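Local atomic coordinates of RavO (Legionella pneumophila subsp. pneumophila, PDB entry 6DM4), a protein that binds tyrosine-phosphorylated peptides, including one from human Shc1, through an SH2 domain, the part of the protein described here. Residues E38-S44 with V56-F62; S70-G74 with L105-I109. Residues are numbered along the deposited sequence.

Interaction 1 of 2, residues E38-S44 with V56-F62. With SO4 (sulfate ion), chain H.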
ATOM      1  N   GLU A  38       1.619 -19.376  -5.021  1.00 33.37           N
ATOM      2  CA  GLU A  38       0.234 -19.823  -5.137  1.00 36.27           C
ATOM      3  C   GLU A  38      -0.644 -18.751  -5.768  1.00 32.18           C
ATOM      4  O   GLU A  38      -1.569 -19.069  -6.523  1.00 34.44           O
ATOM      5  CB  GLU A  38      -0.316 -20.238  -3.772  1.00 41.60           C
ATOM      6  CG  GLU A  38       0.157 -21.608  -3.296  1.00 48.55           C
ATOM      7  CD  GLU A  38      -0.252 -22.743  -4.228  1.00 55.14           C
ATOM      8  OE1 GLU A  38      -1.369 -22.696  -4.790  1.00 56.59           O
ATOM      9  OE2 GLU A  38       0.551 -23.687  -4.400  1.00 58.34           O
ATOM     10  N   PHE A  39      -0.385 -17.482  -5.468  1.00 29.05           N
ATOM     11  CA  PHE A  39      -1.107 -16.400  -6.125  1.00 28.78           C
ATOM     12  C   PHE A  39      -0.314 -15.117  -5.962  1.00 27.08           C
ATOM     13  O   PHE A  39       0.598 -15.032  -5.139  1.00 28.20           O
ATOM     14  CB  PHE A  39      -2.531 -16.226  -5.563  1.00 27.48           C
ATOM     15  CG  PHE A  39      -2.578 -15.698  -4.150  1.00 30.15           C
ATOM     16  CD1 PHE A  39      -2.511 -16.563  -3.068  1.00 33.33           C
ATOM     17  CD2 PHE A  39      -2.715 -14.338  -3.906  1.00 30.12           C
ATOM     18  CE1 PHE A  39      -2.566 -16.078  -1.763  1.00 34.26           C
ATOM     19  CE2 PHE A  39      -2.766 -13.844  -2.600  1.00 32.76           C
ATOM     20  CZ  PHE A  39      -2.690 -14.717  -1.532  1.00 35.07           C
ATOM     21  N   ILE A  40      -0.670 -14.119  -6.769  1.00 27.86           N
ATOM     22  CA  ILE A  40      -0.187 -12.762  -6.558  1.00 28.41           C
ATOM     23  C   ILE A  40      -1.372 -11.814  -6.458  1.00 29.14           C
ATOM     24  O   ILE A  40      -2.478 -12.101  -6.920  1.00 29.37           O
ATOM     25  CB  ILE A  40       0.765 -12.291  -7.670  1.00 29.05           C
ATOM     26  CG1 ILE A  40       0.048 -12.264  -9.028  1.00 30.09           C
ATOM     27  CG2 ILE A  40       1.989 -13.161  -7.679  1.00 29.93           C
ATOM     28  CD1 ILE A  40       0.887 -11.678 -10.167  1.00 34.38           C
ATOM     29  N   LEU A  41      -1.113 -10.667  -5.849  1.00 27.89           N
ATOM     30  CA  LEU A  41      -1.991  -9.513  -5.905  1.00 27.35           C
ATOM     31  C   LEU A  41      -1.301  -8.416  -6.704  1.00 29.17           C
ATOM     32  O   LEU A  41      -0.067  -8.338  -6.745  1.00 28.28           O
ATOM     33  CB  LEU A  41      -2.335  -9.012  -4.502  1.00 25.65           C
ATOM     34  CG  LEU A  41      -3.084 -10.023  -3.634  1.00 29.22           C
ATOM     35  CD1 LEU A  41      -3.198  -9.530  -2.215  1.00 30.36           C
ATOM     36  CD2 LEU A  41      -4.458 -10.276  -4.211  1.00 31.02           C
ATOM     37  N   ARG A  42      -2.099  -7.580  -7.358  1.00 30.02           N
ATOM     38  CA  ARG A  42      -1.522  -6.595  -8.261  1.00 29.83           C
ATOM     39  C   ARG A  42      -2.497  -5.449  -8.430  1.00 30.10           C
ATOM     40  O   ARG A  42      -3.686  -5.564  -8.120  1.00 30.15           O
ATOM     41  CB  ARG A  42      -1.188  -7.204  -9.630  1.00 32.30           C
ATOM     42  CG  ARG A  42      -2.357  -7.930 -10.270  1.00 31.41           C
ATOM     43  CD  ARG A  42      -1.966  -8.564 -11.589  1.00 34.40           C
ATOM     44  NE  ARG A  42      -3.067  -9.312 -12.189  1.00 35.99           N
ATOM     45  CZ  ARG A  42      -4.074  -8.751 -12.847  1.00 39.26           C
ATOM     46  NH1 ARG A  42      -4.118  -7.432 -12.989  1.00 38.54           N
ATOM     47  NH2 ARG A  42      -5.033  -9.506 -13.373  1.00 42.71           N
ATOM     48  N   TRP A  43      -1.975  -4.342  -8.944  1.00 32.19           N
ATOM     49  CA  TRP A  43      -2.803  -3.181  -9.238  1.00 37.32           C
ATOM     50  C   TRP A  43      -3.690  -3.482 -10.448  1.00 37.12           C
ATOM     51  O   TRP A  43      -3.188  -3.783 -11.532  1.00 36.38           O
ATOM     52  CB  TRP A  43      -1.904  -1.973  -9.481  1.00 39.99           C
ATOM     53  CG  TRP A  43      -2.585  -0.635  -9.582  1.00 43.62           C
ATOM     54  CD1 TRP A  43      -2.851   0.054 -10.729  1.00 46.96           C
ATOM     55  CD2 TRP A  43      -3.039   0.195  -8.501  1.00 44.69           C
ATOM     56  NE1 TRP A  43      -3.450   1.250 -10.434  1.00 49.73           N
ATOM     57  CE2 TRP A  43      -3.585   1.360  -9.075  1.00 47.70           C
ATOM     58  CE3 TRP A  43      -3.052   0.060  -7.108  1.00 42.81           C
ATOM     59  CZ2 TRP A  43      -4.133   2.386  -8.305  1.00 49.07           C
ATOM     60  CZ3 TRP A  43      -3.597   1.080  -6.344  1.00 43.41           C
ATOM     61  CH2 TRP A  43      -4.130   2.227  -6.945  1.00 47.05           C
ATOM     62  N   SER A  44      -5.004  -3.422 -10.252  1.00 36.50           N
ATOM     63  CA  SER A  44      -5.964  -3.845 -11.265  1.00 37.35           C
ATOM     64  C   SER A  44      -6.070  -2.838 -12.402  1.00 41.98           C
ATOM     65  O   SER A  44      -5.922  -1.627 -12.208  1.00 43.71           O
ATOM     66  CB  SER A  44      -7.345  -4.046 -10.632  1.00 36.35           C
ATOM     67  OG  SER A  44      -8.367  -4.113 -11.615  1.00 38.49           O
ATOM     68  N   VAL A  56     -11.069   1.411  -5.023  1.00 41.67           N
ATOM     69  CA  VAL A  56      -9.709   1.094  -5.444  1.00 39.94           C
ATOM     70  C   VAL A  56      -9.688  -0.386  -5.796  1.00 39.20           C
ATOM     71  O   VAL A  56     -10.132  -1.224  -5.002  1.00 38.34           O
ATOM     72  CB  VAL A  56      -8.690   1.423  -4.341  1.00 39.30           C
ATOM     73  CG1 VAL A  56      -7.302   0.919  -4.725  1.00 36.96           C
ATOM     74  CG2 VAL A  56      -8.661   2.921  -4.081  1.00 41.67           C
ATOM     75  N   PHE A  57      -9.191  -0.710  -6.986  1.00 38.15           N
ATOM     76  CA  PHE A  57      -9.311  -2.055  -7.527  1.00 37.26           C
ATOM     77  C   PHE A  57      -7.993  -2.806  -7.377  1.00 36.35           C
ATOM     78  O   PHE A  57      -6.927  -2.283  -7.719  1.00 34.88           O
ATOM     79  CB  PHE A  57      -9.732  -2.010  -8.996  1.00 38.42           C
ATOM     80  CG  PHE A  57     -11.103  -1.428  -9.219  1.00 42.52           C
ATOM     81  CD1 PHE A  57     -12.229  -2.225  -9.128  1.00 42.78           C
ATOM     82  CD2 PHE A  57     -11.260  -0.088  -9.539  1.00 44.54           C
ATOM     83  CE1 PHE A  57     -13.495  -1.691  -9.342  1.00 45.35           C
ATOM     84  CE2 PHE A  57     -12.516   0.447  -9.754  1.00 46.51           C
ATOM     85  CZ  PHE A  57     -13.635  -0.355  -9.653  1.00 47.57           C
ATOM     86  N   ILE A  58      -8.078  -4.031  -6.867  1.00 36.28           N
ATOM     87  CA  ILE A  58      -6.935  -4.920  -6.707  1.00 34.92           C
ATOM     88  C   ILE A  58      -7.292  -6.251  -7.345  1.00 32.97           C
ATOM     89  O   ILE A  58      -8.368  -6.797  -7.081  1.00 32.59           O
ATOM     90  CB  ILE A  58      -6.565  -5.125  -5.226  1.00 35.41           C
ATOM     91  CG1 ILE A  58      -6.380  -3.780  -4.520  1.00 37.14           C
ATOM     92  CG2 ILE A  58      -5.311  -5.986  -5.114  1.00 35.81           C
ATOM     93  CD1 ILE A  58      -5.251  -2.965  -5.067  1.00 38.34           C
ATOM     94  N   ALA A  59      -6.397  -6.779  -8.178  1.00 30.15           N
ATOM     95  CA  ALA A  59      -6.626  -8.069  -8.804  1.00 30.15           C
ATOM     96  C   ALA A  59      -5.734  -9.128  -8.174  1.00 29.99           C
ATOM     97  O   ALA A  59      -4.604  -8.853  -7.764  1.00 31.17           O
ATOM     98  CB  ALA A  59      -6.371  -8.017 -10.317  1.00 28.71           C
ATOM     99  N   ALA A  60      -6.268 -10.341  -8.083  1.00 28.06           N
ATOM    100  CA  ALA A  60      -5.472 -11.521  -7.791  1.00 29.06           C
ATOM    101  C   ALA A  60      -5.258 -12.311  -9.076  1.00 29.71           C
ATOM    102  O   ALA A  60      -6.093 -12.287  -9.979  1.00 31.48           O
ATOM    103  CB  ALA A  60      -6.160 -12.401  -6.750  1.00 29.18           C
ATOM    104  N   SER A  61      -4.127 -13.006  -9.157  1.00 29.73           N
ATOM    105  CA  SER A  61      -3.844 -13.888 -10.279  1.00 31.80           C
ATOM    106  C   SER A  61      -3.228 -15.173  -9.751  1.00 31.87           C
ATOM    107  O   SER A  61      -2.474 -15.150  -8.774  1.00 29.39           O
ATOM    108  CB  SER A  61      -2.901 -13.235 -11.301  1.00 34.62           C
ATOM    109  OG  SER A  61      -3.544 -12.160 -11.965  1.00 35.29           O
ATOM    110  N   PHE A  62      -3.565 -16.293 -10.385  1.00 33.57           N
ATOM    111  CA  PHE A  62      -2.942 -17.565 -10.061  1.00 33.39           C
ATOM    112  C   PHE A  62      -2.929 -18.421 -11.317  1.00 36.85           C
ATOM    113  O   PHE A  62      -3.545 -18.085 -12.330  1.00 38.01           O
ATOM    114  CB  PHE A  62      -3.653 -18.282  -8.907  1.00 34.30           C
ATOM    115  CG  PHE A  62      -5.123 -18.492  -9.130  1.00 36.76           C
ATOM    116  CD1 PHE A  62      -5.583 -19.603  -9.818  1.00 39.60           C
ATOM    117  CD2 PHE A  62      -6.048 -17.581  -8.643  1.00 36.29           C
ATOM    118  CE1 PHE A  62      -6.936 -19.803 -10.025  1.00 43.34           C
ATOM    119  CE2 PHE A  62      -7.402 -17.777  -8.849  1.00 39.50           C
ATOM    120  CZ  PHE A  62      -7.843 -18.887  -9.540  1.00 41.28           C
TER
HETATM  121  S   SO4 H1001       2.895 -18.528  -1.834  1.00 68.61           S
HETATM  122  O1  SO4 H1001       4.247 -17.983  -1.947  1.00 68.10           O
HETATM  123  O2  SO4 H1001       2.841 -19.843  -2.467  1.00 68.87           O
HETATM  124  O3  SO4 H1001       1.953 -17.629  -2.496  1.00 67.71           O
HETATM  125  O4  SO4 H1001       2.537 -18.666  -0.426  1.00 68.91           O
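Strand 40-43 runs antiparallel to strand 56-62, with axes 4.7 Å apart at closest and an angle of 145°. These are adjacent strands of the central SH2 sheet. Residues 39-44 match the FLVRES-type motif of SH2 domains, with Arg42 at its arginine position. Two hydrogen-bonded pairs join the backbones. Ile40 N reaches Ser61 O at 2.9 Å, and Ser61 N returns to Ile40 O at 2.9 Å. Arg42 N reaches Ala59 O at 2.8 Å, and Ala59 N returns to Arg42 O at 3.0 Å. Leu41 and Ala60 share the face covered by helix 101-119, where Leu41 CD2 meets Ala60 CB at 3.7 Å. Ile40, Arg42, Ala59 and Ser61 lie on the other face, towards helix 25-34. Arg42 NH2 and Ser44 OG hydrogen-bond the modified side chain of the bound peptide, consistent with its phosphotyrosine. Ala59 packs on that side chain too. Ser70 OG hydrogen-bonds both Ser61 OG and Arg42 NH2. Glu38 N, together with Arg16 NH2, hydrogen-bonds a sulfate ion, probably from the crystallisation liquor. Within the sheet, Ala59 CB lies 3.5 Å from Arg42 CZ over one guanidinium face, and Arg42 NE donates to Ser61 OG at 2.9 Å.

Interaction 2 of 2, residues S70-G74 with L105-I109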
ATOM      1  N   SER A  70      -7.673 -14.854 -12.971  1.00 34.21           N
ATOM      2  CA  SER A  70      -7.626 -13.651 -12.162  1.00 33.18           C
ATOM      3  C   SER A  70      -8.974 -13.416 -11.493  1.00 34.66           C
ATOM      4  O   SER A  70     -10.011 -13.909 -11.941  1.00 38.78           O
ATOM      5  CB  SER A  70      -7.216 -12.430 -13.003  1.00 35.97           C
ATOM      6  OG  SER A  70      -5.844 -12.492 -13.359  1.00 35.74           O
ATOM      7  N   ILE A  71      -8.935 -12.686 -10.381  1.00 33.11           N
ATOM      8  CA  ILE A  71     -10.123 -12.260  -9.648  1.00 36.07           C
ATOM      9  C   ILE A  71      -9.958 -10.779  -9.353  1.00 35.44           C
ATOM     10  O   ILE A  71      -8.887 -10.350  -8.914  1.00 32.94           O
ATOM     11  CB  ILE A  71     -10.305 -13.041  -8.332  1.00 38.60           C
ATOM     12  CG1 ILE A  71     -10.253 -14.548  -8.565  1.00 41.75           C
ATOM     13  CG2 ILE A  71     -11.616 -12.647  -7.647  1.00 39.82           C
ATOM     14  CD1 ILE A  71     -10.105 -15.333  -7.278  1.00 43.24           C
ATOM     15  N   ARG A  72     -11.003  -9.993  -9.589  1.00 38.34           N
ATOM     16  CA  ARG A  72     -10.937  -8.562  -9.323  1.00 37.76           C
ATOM     17  C   ARG A  72     -11.630  -8.238  -8.006  1.00 36.12           C
ATOM     18  O   ARG A  72     -12.753  -8.692  -7.762  1.00 38.11           O
ATOM     19  CB  ARG A  72     -11.561  -7.751 -10.459  1.00 40.72           C
ATOM     20  CG  ARG A  72     -11.389  -6.251 -10.261  1.00 41.32           C
ATOM     21  CD  ARG A  72     -12.061  -5.460 -11.356  1.00 42.56           C
ATOM     22  NE  ARG A  72     -11.440  -5.707 -12.653  1.00 41.50           N
ATOM     23  CZ  ARG A  72     -11.997  -5.376 -13.812  1.00 44.18           C
ATOM     24  NH1 ARG A  72     -13.185  -4.786 -13.826  1.00 45.89           N
ATOM     25  NH2 ARG A  72     -11.370  -5.633 -14.956  1.00 45.28           N
ATOM     26  N   TYR A  73     -10.956  -7.452  -7.166  1.00 34.18           N
ATOM     27  CA  TYR A  73     -11.494  -7.001  -5.890  1.00 35.57           C
ATOM     28  C   TYR A  73     -11.557  -5.481  -5.863  1.00 36.63           C
ATOM     29  O   TYR A  73     -10.813  -4.798  -6.573  1.00 35.98           O
ATOM     30  CB  TYR A  73     -10.643  -7.501  -4.713  1.00 33.93           C
ATOM     31  CG  TYR A  73     -10.605  -9.005  -4.612  1.00 35.79           C
ATOM     32  CD1 TYR A  73     -11.660  -9.712  -4.045  1.00 37.26           C
ATOM     33  CD2 TYR A  73      -9.523  -9.719  -5.095  1.00 33.81           C
ATOM     34  CE1 TYR A  73     -11.628 -11.087  -3.958  1.00 39.32           C
ATOM     35  CE2 TYR A  73      -9.481 -11.092  -5.018  1.00 34.96           C
ATOM     36  CZ  TYR A  73     -10.532 -11.772  -4.456  1.00 37.03           C
ATOM     37  OH  TYR A  73     -10.481 -13.145  -4.386  1.00 39.55           O
ATOM     38  N   GLY A  74     -12.446  -4.958  -5.029  1.00 37.34           N
ATOM     39  CA  GLY A  74     -12.583  -3.522  -4.871  1.00 37.97           C
ATOM     40  C   GLY A  74     -12.708  -3.153  -3.408  1.00 38.73           C
ATOM     41  O   GLY A  74     -13.284  -3.892  -2.608  1.00 39.61           O
ATOM     42  N   LEU A 105      -8.467 -12.465   1.833  1.00 33.75           N
ATOM     43  CA  LEU A 105      -8.173 -12.620   0.413  1.00 34.27           C
ATOM     44  C   LEU A 105      -7.527 -13.968   0.128  1.00 33.65           C
ATOM     45  O   LEU A 105      -7.869 -14.629  -0.860  1.00 36.22           O
ATOM     46  CB  LEU A 105      -7.272 -11.477  -0.053  1.00 34.39           C
ATOM     47  CG  LEU A 105      -7.973 -10.132  -0.233  1.00 34.76           C
ATOM     48  CD1 LEU A 105      -6.952  -9.011  -0.408  1.00 35.74           C
ATOM     49  CD2 LEU A 105      -8.937 -10.192  -1.413  1.00 35.43           C
ATOM     50  N   THR A 106      -6.615 -14.405   0.999  1.00 32.38           N
ATOM     51  CA  THR A 106      -5.964 -15.697   0.803  1.00 34.86           C
ATOM     52  C   THR A 106      -6.990 -16.824   0.731  1.00 35.50           C
ATOM     53  O   THR A 106      -6.904 -17.703  -0.135  1.00 34.77           O
ATOM     54  CB  THR A 106      -4.956 -15.953   1.921  1.00 35.19           C
ATOM     55  OG1 THR A 106      -3.914 -14.971   1.852  1.00 36.49           O
ATOM     56  CG2 THR A 106      -4.341 -17.338   1.779  1.00 37.89           C
ATOM     57  N   GLN A 107      -7.979 -16.806   1.628  1.00 33.78           N
ATOM     58  CA  GLN A 107      -9.012 -17.838   1.595  1.00 35.33           C
ATOM     59  C   GLN A 107      -9.873 -17.728   0.342  1.00 35.41           C
ATOM     60  O   GLN A 107     -10.197 -18.744  -0.279  1.00 38.50           O
ATOM     61  CB  GLN A 107      -9.882 -17.757   2.851  1.00 36.42           C
ATOM     62  CG  GLN A 107      -9.149 -18.159   4.114  1.00 38.46           C
ATOM     63  CD  GLN A 107      -8.613 -19.575   4.034  1.00 41.49           C
ATOM     64  OE1 GLN A 107      -9.321 -20.493   3.622  1.00 42.69           O
ATOM     65  NE2 GLN A 107      -7.363 -19.761   4.441  1.00 43.55           N
ATOM     66  N   HIS A 108     -10.256 -16.512  -0.045  1.00 33.99           N
ATOM     67  CA  HIS A 108     -11.101 -16.340  -1.225  0.50 33.24           C
ATOM     68  C   HIS A 108     -10.377 -16.783  -2.489  1.00 32.13           C
ATOM     69  O   HIS A 108     -10.986 -17.373  -3.390  1.00 31.75           O
ATOM     70  CB  HIS A 108     -11.540 -14.879  -1.345  0.50 33.19           C
ATOM     71  CG  HIS A 108     -12.647 -14.652  -2.329  0.50 33.42           C
ATOM     72  ND1 HIS A 108     -12.417 -14.396  -3.663  0.50 32.90           N
ATOM     73  CD2 HIS A 108     -13.991 -14.620  -2.167  0.50 35.49           C
ATOM     74  CE1 HIS A 108     -13.572 -14.228  -4.284  0.50 33.58           C
ATOM     75  NE2 HIS A 108     -14.542 -14.359  -3.397  0.50 36.05           N
ATOM     76  N   ILE A 109      -9.073 -16.511  -2.570  1.00 30.90           N
ATOM     77  CA  ILE A 109      -8.307 -16.831  -3.771  1.00 33.57           C
ATOM     78  C   ILE A 109      -7.962 -18.315  -3.823  1.00 34.88           C
ATOM     79  O   ILE A 109      -8.141 -18.970  -4.856  1.00 36.98           O
ATOM     80  CB  ILE A 109      -7.039 -15.957  -3.839  1.00 33.28           C
ATOM     81  CG1 ILE A 109      -7.409 -14.493  -4.050  1.00 33.73           C
ATOM     82  CG2 ILE A 109      -6.127 -16.422  -4.972  1.00 34.90           C
ATOM     83  CD1 ILE A 109      -6.399 -13.509  -3.483  1.00 34.81           C
TER
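Strand 70-74 packs against helix 105-109 with axes 10.9 Å apart at closest and an angle of 142° between their directions. This is sheet-on-helix packing in the SH2 core. The strand alternates its contacts. Ser70 does not reach the helix segment and meets the bound peptide instead. Ile71 points toward the helix: its CD1 is 4.3 Å from Ile109 CG1, and its CG2 is 4.2 Å from His108 CE1. Arg72 is again out of reach of the helix segment, and its NH2 hydrogen-bonds the modified side chain of the peptide. Tyr73 points toward the helix and makes the largest contribution. Leu105 CD2 sits over its ring, 3.5 Å from the centroid and almost on the normal, as a CH-pi contact. The Tyr73 and His108 rings form an offset edge-to-face pair, with centroids 5.2 Å apart and planes at 75°. Tyr73 OH and His108 ND1 are only 2.4 Å apart. This very short hydrogen bond gives an otherwise apolar interface one specific polar link.

In the fold
From the N terminus, the chain passes helices 4-13 and 25-34 before reaching strand 40-43. Interaction 1 then closes a short loop that holds helix 46-49. After strand 55-64 the chain turns back directly into strand 67-76. Interaction 2 opens there and closes a longer loop, which carries strands 81-84 and 91-94 and ends on helix 101-119. The two loops follow in series and neither crosses the other. They meet in the sheet, where strands 55-64 and 67-76 are neighbours: Ile58 O and Tyr73 N lie 2.7 Å apart, a probable hydrogen bond. Interaction 1 thus ties an outer strand to the sheet, and interaction 2 ties the sheet to the C-terminal helix.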